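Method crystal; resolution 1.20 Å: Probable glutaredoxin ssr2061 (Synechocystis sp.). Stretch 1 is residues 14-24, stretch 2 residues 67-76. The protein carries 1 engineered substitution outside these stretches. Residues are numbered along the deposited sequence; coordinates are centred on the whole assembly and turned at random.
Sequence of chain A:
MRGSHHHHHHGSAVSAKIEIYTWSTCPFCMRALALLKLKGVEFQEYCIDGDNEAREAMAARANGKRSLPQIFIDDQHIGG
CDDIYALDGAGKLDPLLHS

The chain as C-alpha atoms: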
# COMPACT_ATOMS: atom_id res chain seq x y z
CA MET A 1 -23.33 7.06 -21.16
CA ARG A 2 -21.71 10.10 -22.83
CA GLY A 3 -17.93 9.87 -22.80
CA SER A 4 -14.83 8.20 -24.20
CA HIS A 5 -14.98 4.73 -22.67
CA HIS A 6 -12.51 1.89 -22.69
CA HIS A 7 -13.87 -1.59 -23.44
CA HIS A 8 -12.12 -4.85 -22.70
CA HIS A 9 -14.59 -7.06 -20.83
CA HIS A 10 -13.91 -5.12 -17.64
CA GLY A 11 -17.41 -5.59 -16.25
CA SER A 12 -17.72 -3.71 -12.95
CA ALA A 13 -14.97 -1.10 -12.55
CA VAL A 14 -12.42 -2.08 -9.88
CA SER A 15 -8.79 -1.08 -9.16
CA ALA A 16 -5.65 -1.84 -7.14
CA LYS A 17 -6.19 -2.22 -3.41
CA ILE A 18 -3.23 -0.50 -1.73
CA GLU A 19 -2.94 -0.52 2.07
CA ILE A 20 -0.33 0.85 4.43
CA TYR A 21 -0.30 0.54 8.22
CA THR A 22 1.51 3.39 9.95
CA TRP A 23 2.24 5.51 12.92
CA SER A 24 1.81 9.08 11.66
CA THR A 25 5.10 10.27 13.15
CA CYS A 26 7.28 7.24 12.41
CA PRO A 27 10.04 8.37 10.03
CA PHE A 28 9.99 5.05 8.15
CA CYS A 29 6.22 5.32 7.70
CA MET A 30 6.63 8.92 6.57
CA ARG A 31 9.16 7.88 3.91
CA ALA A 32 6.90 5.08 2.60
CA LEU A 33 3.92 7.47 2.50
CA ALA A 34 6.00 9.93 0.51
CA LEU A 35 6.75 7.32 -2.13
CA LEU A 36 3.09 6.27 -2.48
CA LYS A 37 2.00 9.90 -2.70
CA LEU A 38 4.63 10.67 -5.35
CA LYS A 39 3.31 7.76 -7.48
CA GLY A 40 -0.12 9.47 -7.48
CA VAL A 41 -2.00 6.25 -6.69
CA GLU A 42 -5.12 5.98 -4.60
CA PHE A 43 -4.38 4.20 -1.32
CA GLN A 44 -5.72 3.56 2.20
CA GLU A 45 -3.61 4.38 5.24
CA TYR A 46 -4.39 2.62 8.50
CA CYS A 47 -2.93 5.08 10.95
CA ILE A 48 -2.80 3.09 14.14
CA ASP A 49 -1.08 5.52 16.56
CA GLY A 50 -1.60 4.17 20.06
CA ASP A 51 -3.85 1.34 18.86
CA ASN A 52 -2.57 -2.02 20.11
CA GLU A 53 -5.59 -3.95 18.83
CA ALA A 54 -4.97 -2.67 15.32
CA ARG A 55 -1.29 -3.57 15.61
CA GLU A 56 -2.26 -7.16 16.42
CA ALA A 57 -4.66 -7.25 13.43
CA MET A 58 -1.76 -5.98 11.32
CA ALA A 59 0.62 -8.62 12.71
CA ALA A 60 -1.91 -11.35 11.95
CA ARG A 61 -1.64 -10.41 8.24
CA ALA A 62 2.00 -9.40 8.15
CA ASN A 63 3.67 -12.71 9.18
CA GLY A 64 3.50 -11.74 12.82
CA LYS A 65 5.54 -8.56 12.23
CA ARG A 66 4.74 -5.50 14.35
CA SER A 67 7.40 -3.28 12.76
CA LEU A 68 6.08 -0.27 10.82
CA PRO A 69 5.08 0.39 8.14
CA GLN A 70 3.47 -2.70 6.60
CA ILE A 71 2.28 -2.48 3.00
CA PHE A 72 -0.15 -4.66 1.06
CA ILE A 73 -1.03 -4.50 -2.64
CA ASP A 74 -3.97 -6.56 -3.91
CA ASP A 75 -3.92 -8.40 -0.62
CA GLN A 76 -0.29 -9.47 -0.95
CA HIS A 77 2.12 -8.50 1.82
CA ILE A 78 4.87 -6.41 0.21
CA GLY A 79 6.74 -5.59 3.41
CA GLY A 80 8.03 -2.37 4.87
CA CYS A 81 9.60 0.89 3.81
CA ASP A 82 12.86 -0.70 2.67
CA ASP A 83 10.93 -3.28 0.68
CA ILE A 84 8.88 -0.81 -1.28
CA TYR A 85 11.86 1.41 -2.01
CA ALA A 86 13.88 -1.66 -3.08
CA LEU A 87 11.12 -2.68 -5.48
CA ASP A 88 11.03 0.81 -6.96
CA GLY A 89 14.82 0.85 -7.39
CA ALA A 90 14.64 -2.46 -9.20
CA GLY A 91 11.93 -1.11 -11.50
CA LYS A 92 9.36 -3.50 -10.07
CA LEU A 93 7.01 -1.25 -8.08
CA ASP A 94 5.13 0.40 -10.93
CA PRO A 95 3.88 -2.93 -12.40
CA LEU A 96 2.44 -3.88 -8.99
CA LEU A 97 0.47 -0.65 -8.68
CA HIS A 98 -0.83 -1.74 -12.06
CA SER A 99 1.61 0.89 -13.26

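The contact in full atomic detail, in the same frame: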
# COMPACT_ATOMS: atom_id res chain seq x y z
N VAL A 14 -13.18 -1.91 -11.13
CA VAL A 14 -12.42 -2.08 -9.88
C VAL A 14 -10.97 -1.61 -10.11
O VAL A 14 -10.60 -1.29 -11.24
CB VAL A 14 -12.50 -3.56 -9.41
CG1 VAL A 14 -11.80 -4.49 -10.41
CG2 VAL A 14 -11.94 -3.76 -7.98
N SER A 15 -10.17 -1.53 -9.05
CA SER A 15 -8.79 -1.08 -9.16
C SER A 15 -7.90 -1.68 -8.07
O SER A 15 -8.38 -2.41 -7.21
CB SER A 15 -8.73 0.45 -9.06
OG SER A 15 -9.30 0.89 -7.84
N ALA A 16 -6.62 -1.34 -8.11
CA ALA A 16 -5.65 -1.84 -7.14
C ALA A 16 -6.08 -1.46 -5.73
O ALA A 16 -6.53 -0.35 -5.48
CB ALA A 16 -4.25 -1.29 -7.43
N LYS A 17 -5.96 -2.42 -4.84
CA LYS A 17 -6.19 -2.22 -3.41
C LYS A 17 -4.82 -2.05 -2.74
O LYS A 17 -4.04 -3.01 -2.65
CB LYS A 17 -6.95 -3.44 -2.88
CG LYS A 17 -7.31 -3.38 -1.42
CD LYS A 17 -7.81 -4.73 -0.95
CE LYS A 17 -8.12 -4.75 0.51
NZ LYS A 17 -8.50 -6.11 0.96
N ILE A 18 -4.52 -0.83 -2.31
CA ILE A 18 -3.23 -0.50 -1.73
C ILE A 18 -3.43 -0.06 -0.29
O ILE A 18 -4.20 0.86 -0.02
CB ILE A 18 -2.52 0.60 -2.53
CG1 ILE A 18 -2.34 0.15 -3.99
CG2 ILE A 18 -1.17 0.93 -1.91
CD1 ILE A 18 -1.91 1.24 -4.95
N GLU A 19 -2.77 -0.75 0.64
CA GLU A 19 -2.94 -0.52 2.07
C GLU A 19 -1.59 -0.31 2.73
O GLU A 19 -0.63 -1.04 2.44
CB GLU A 19 -3.60 -1.71 2.76
CG GLU A 19 -4.94 -2.11 2.18
CD GLU A 19 -5.34 -3.49 2.63
OE1 GLU A 19 -6.10 -3.62 3.61
OE2 GLU A 19 -4.88 -4.47 2.00
N ILE A 20 -1.53 0.67 3.62
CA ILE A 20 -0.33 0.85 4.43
C ILE A 20 -0.71 1.14 5.87
O ILE A 20 -1.52 2.03 6.14
CB ILE A 20 0.58 1.98 3.87
CG1 ILE A 20 1.86 2.08 4.70
CG2 ILE A 20 -0.14 3.33 3.76
CD1 ILE A 20 2.92 2.96 4.12
N TYR A 21 -0.15 0.34 6.79
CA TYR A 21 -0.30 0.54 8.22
C TYR A 21 0.85 1.40 8.74
O TYR A 21 2.02 1.16 8.41
CB TYR A 21 -0.28 -0.78 9.00
CG TYR A 21 -1.33 -1.82 8.68
CD1 TYR A 21 -2.34 -2.12 9.59
CD2 TYR A 21 -1.25 -2.59 7.52
CE1 TYR A 21 -3.26 -3.13 9.32
CE2 TYR A 21 -2.17 -3.58 7.25
CZ TYR A 21 -3.15 -3.84 8.15
OH TYR A 21 -4.04 -4.86 7.89
N THR A 22 0.52 2.41 9.54
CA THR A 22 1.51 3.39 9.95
C THR A 22 1.31 3.85 11.39
O THR A 22 0.24 3.71 11.97
CB THR A 22 1.40 4.68 9.12
OG1 THR A 22 0.14 5.27 9.39
CG2 THR A 22 1.53 4.44 7.64
N TRP A 23 2.38 4.44 11.94
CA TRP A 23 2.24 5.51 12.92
C TRP A 23 2.56 6.81 12.18
O TRP A 23 3.50 6.86 11.39
CB TRP A 23 3.18 5.30 14.12
CG TRP A 23 2.58 4.46 15.20
CD1 TRP A 23 1.52 3.61 15.08
CD2 TRP A 23 3.01 4.39 16.57
NE1 TRP A 23 1.26 3.01 16.29
CE2 TRP A 23 2.16 3.48 17.22
CE3 TRP A 23 4.04 5.00 17.31
CZ2 TRP A 23 2.29 3.17 18.58
CZ3 TRP A 23 4.17 4.68 18.64
CH2 TRP A 23 3.31 3.78 19.26
N SER A 24 1.75 7.83 12.41
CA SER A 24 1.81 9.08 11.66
C SER A 24 3.18 9.73 11.72
O SER A 24 3.65 10.36 10.76
CB SER A 24 0.76 10.07 12.17
OG SER A 24 0.95 10.37 13.52
N SER A 67 6.63 -4.44 13.24
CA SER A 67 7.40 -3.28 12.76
C SER A 67 6.51 -2.46 11.83
O SER A 67 5.54 -2.99 11.26
CB SER A 67 8.68 -3.73 12.04
OG SER A 67 8.38 -4.52 10.89
N LEU A 68 6.84 -1.18 11.67
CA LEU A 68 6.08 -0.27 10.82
C LEU A 68 6.98 0.35 9.77
O LEU A 68 8.16 0.55 9.99
CB LEU A 68 5.47 0.85 11.66
CG LEU A 68 4.45 0.40 12.71
CD1 LEU A 68 4.10 1.56 13.62
CD2 LEU A 68 3.22 -0.16 12.02
N PRO A 69 6.44 0.67 8.60
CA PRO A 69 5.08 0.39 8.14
C PRO A 69 4.94 -1.05 7.66
O PRO A 69 5.93 -1.76 7.51
CB PRO A 69 4.93 1.34 6.94
CG PRO A 69 6.29 1.41 6.39
CD PRO A 69 7.21 1.42 7.59
N GLN A 70 3.71 -1.46 7.36
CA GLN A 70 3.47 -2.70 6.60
C GLN A 70 2.56 -2.36 5.43
O GLN A 70 1.54 -1.68 5.60
CB GLN A 70 2.85 -3.81 7.46
CG GLN A 70 3.70 -4.23 8.66
CD GLN A 70 4.99 -4.89 8.24
OE1 GLN A 70 5.12 -5.37 7.11
NE2 GLN A 70 5.97 -4.90 9.15
N ILE A 71 2.94 -2.82 4.25
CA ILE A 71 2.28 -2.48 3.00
C ILE A 71 1.76 -3.72 2.32
O ILE A 71 2.45 -4.72 2.26
CB ILE A 71 3.28 -1.76 2.07
CG1 ILE A 71 3.74 -0.45 2.71
CG2 ILE A 71 2.68 -1.48 0.70
CD1 ILE A 71 5.12 -0.03 2.31
N PHE A 72 0.53 -3.61 1.82
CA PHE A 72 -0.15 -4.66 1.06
C PHE A 72 -0.64 -4.08 -0.27
O PHE A 72 -1.16 -2.98 -0.31
CB PHE A 72 -1.35 -5.23 1.85
CG PHE A 72 -0.95 -5.96 3.10
CD1 PHE A 72 -0.55 -5.26 4.23
CD2 PHE A 72 -0.93 -7.35 3.15
CE1 PHE A 72 -0.16 -5.93 5.39
CE2 PHE A 72 -0.55 -8.00 4.33
CZ PHE A 72 -0.15 -7.28 5.42
N ILE A 73 -0.49 -4.86 -1.33
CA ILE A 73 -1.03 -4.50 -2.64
C ILE A 73 -1.80 -5.70 -3.16
O ILE A 73 -1.24 -6.79 -3.25
CB ILE A 73 0.08 -4.10 -3.63
CG1 ILE A 73 0.84 -2.87 -3.14
CG2 ILE A 73 -0.50 -3.81 -5.03
CD1 ILE A 73 2.07 -2.56 -3.97
N ASP A 74 -3.06 -5.49 -3.50
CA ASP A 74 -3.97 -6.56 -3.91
C ASP A 74 -3.89 -7.77 -3.00
O ASP A 74 -3.84 -8.91 -3.42
CB ASP A 74 -3.73 -6.94 -5.37
CG ASP A 74 -4.26 -5.89 -6.31
OD1 ASP A 74 -5.12 -5.09 -5.87
OD2 ASP A 74 -3.80 -5.86 -7.48
N ASP A 75 -3.86 -7.44 -1.72
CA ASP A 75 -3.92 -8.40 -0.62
C ASP A 75 -2.63 -9.14 -0.38
O ASP A 75 -2.55 -9.93 0.55
CB ASP A 75 -5.12 -9.37 -0.77
CG ASP A 75 -6.44 -8.68 -0.54
OD1 ASP A 75 -6.51 -7.77 0.29
OD2 ASP A 75 -7.42 -9.06 -1.21
N GLN A 76 -1.60 -8.87 -1.18
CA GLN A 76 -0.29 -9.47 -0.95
C GLN A 76 0.57 -8.59 -0.05
O GLN A 76 0.68 -7.39 -0.27
CB GLN A 76 0.43 -9.67 -2.28
CG GLN A 76 1.78 -10.33 -2.10
CD GLN A 76 2.53 -10.49 -3.39
OE1 GLN A 76 2.43 -9.66 -4.30
NE2 GLN A 76 3.30 -11.57 -3.49
O HOH W 1 -3.88 -4.90 -0.50
O HOH W 2 -9.79 -7.84 -1.74

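The most unusual feature is the polar end of this ladder, where a type I' turn from Ile73 to Gln76 brings two aspartates to Lys17. Asp74 OD1 accepts a hydrogen bond from Lys17 N at 3.0 Å, so a side chain takes the place of a backbone carbonyl. Asp74 N returns a bond to Lys17 O at 2.8 Å. The extended Lys17 side chain, all t, reaches Asp75, and Lys17 NZ forms a salt bridge with Asp75 OD1 at 2.7 Å.

Glu19 OE2 lies 4.1 Å from Asp75 OD1, a close approach of like charges. Water 1 helps bind this corner together. Water 1 donates to Lys17 O (2.9 Å) and to Glu19 OE2 (2.7 Å), and accepts from Asp75 N (2.8 Å).

Beyond the turn, strands 18-22 and 70-73 run antiparallel, at 170°. Glu19 and Phe72 form a hydrogen-bonded pair: Glu19 N to Phe72 O and Phe72 N to Glu19 O are both 2.9 Å and nearly straight. Tyr21 N to Gln70 O is also 2.9 Å. The return bond, Gln70 N to Tyr21 O, is longer at 3.3 Å, next to the cis peptide bond that precedes Pro69.

Side chains alternate between the faces of the sheet. Ile18, Ile20, Ile71 and Ile73 share one face. There Ile20 CG1 meets Ile71 CG1 at 3.7 Å, and Ile20 CD1 meets Pro69 CB at 3.8 Å. These buried contacts are purely apolar. Glu19, Tyr21, Gln70 and Phe72 occupy the other face. The Tyr21 and Phe72 rings meet obliquely, with planes at 65° and Tyr21 CE2 3.6 Å from Phe72 CE1.

At the far end, Leu68 points toward the first stretch. Leu68 CD1 sits over one face of the Trp23 five-membered ring, 3.9 Å from its centroid, in a CH-pi contact.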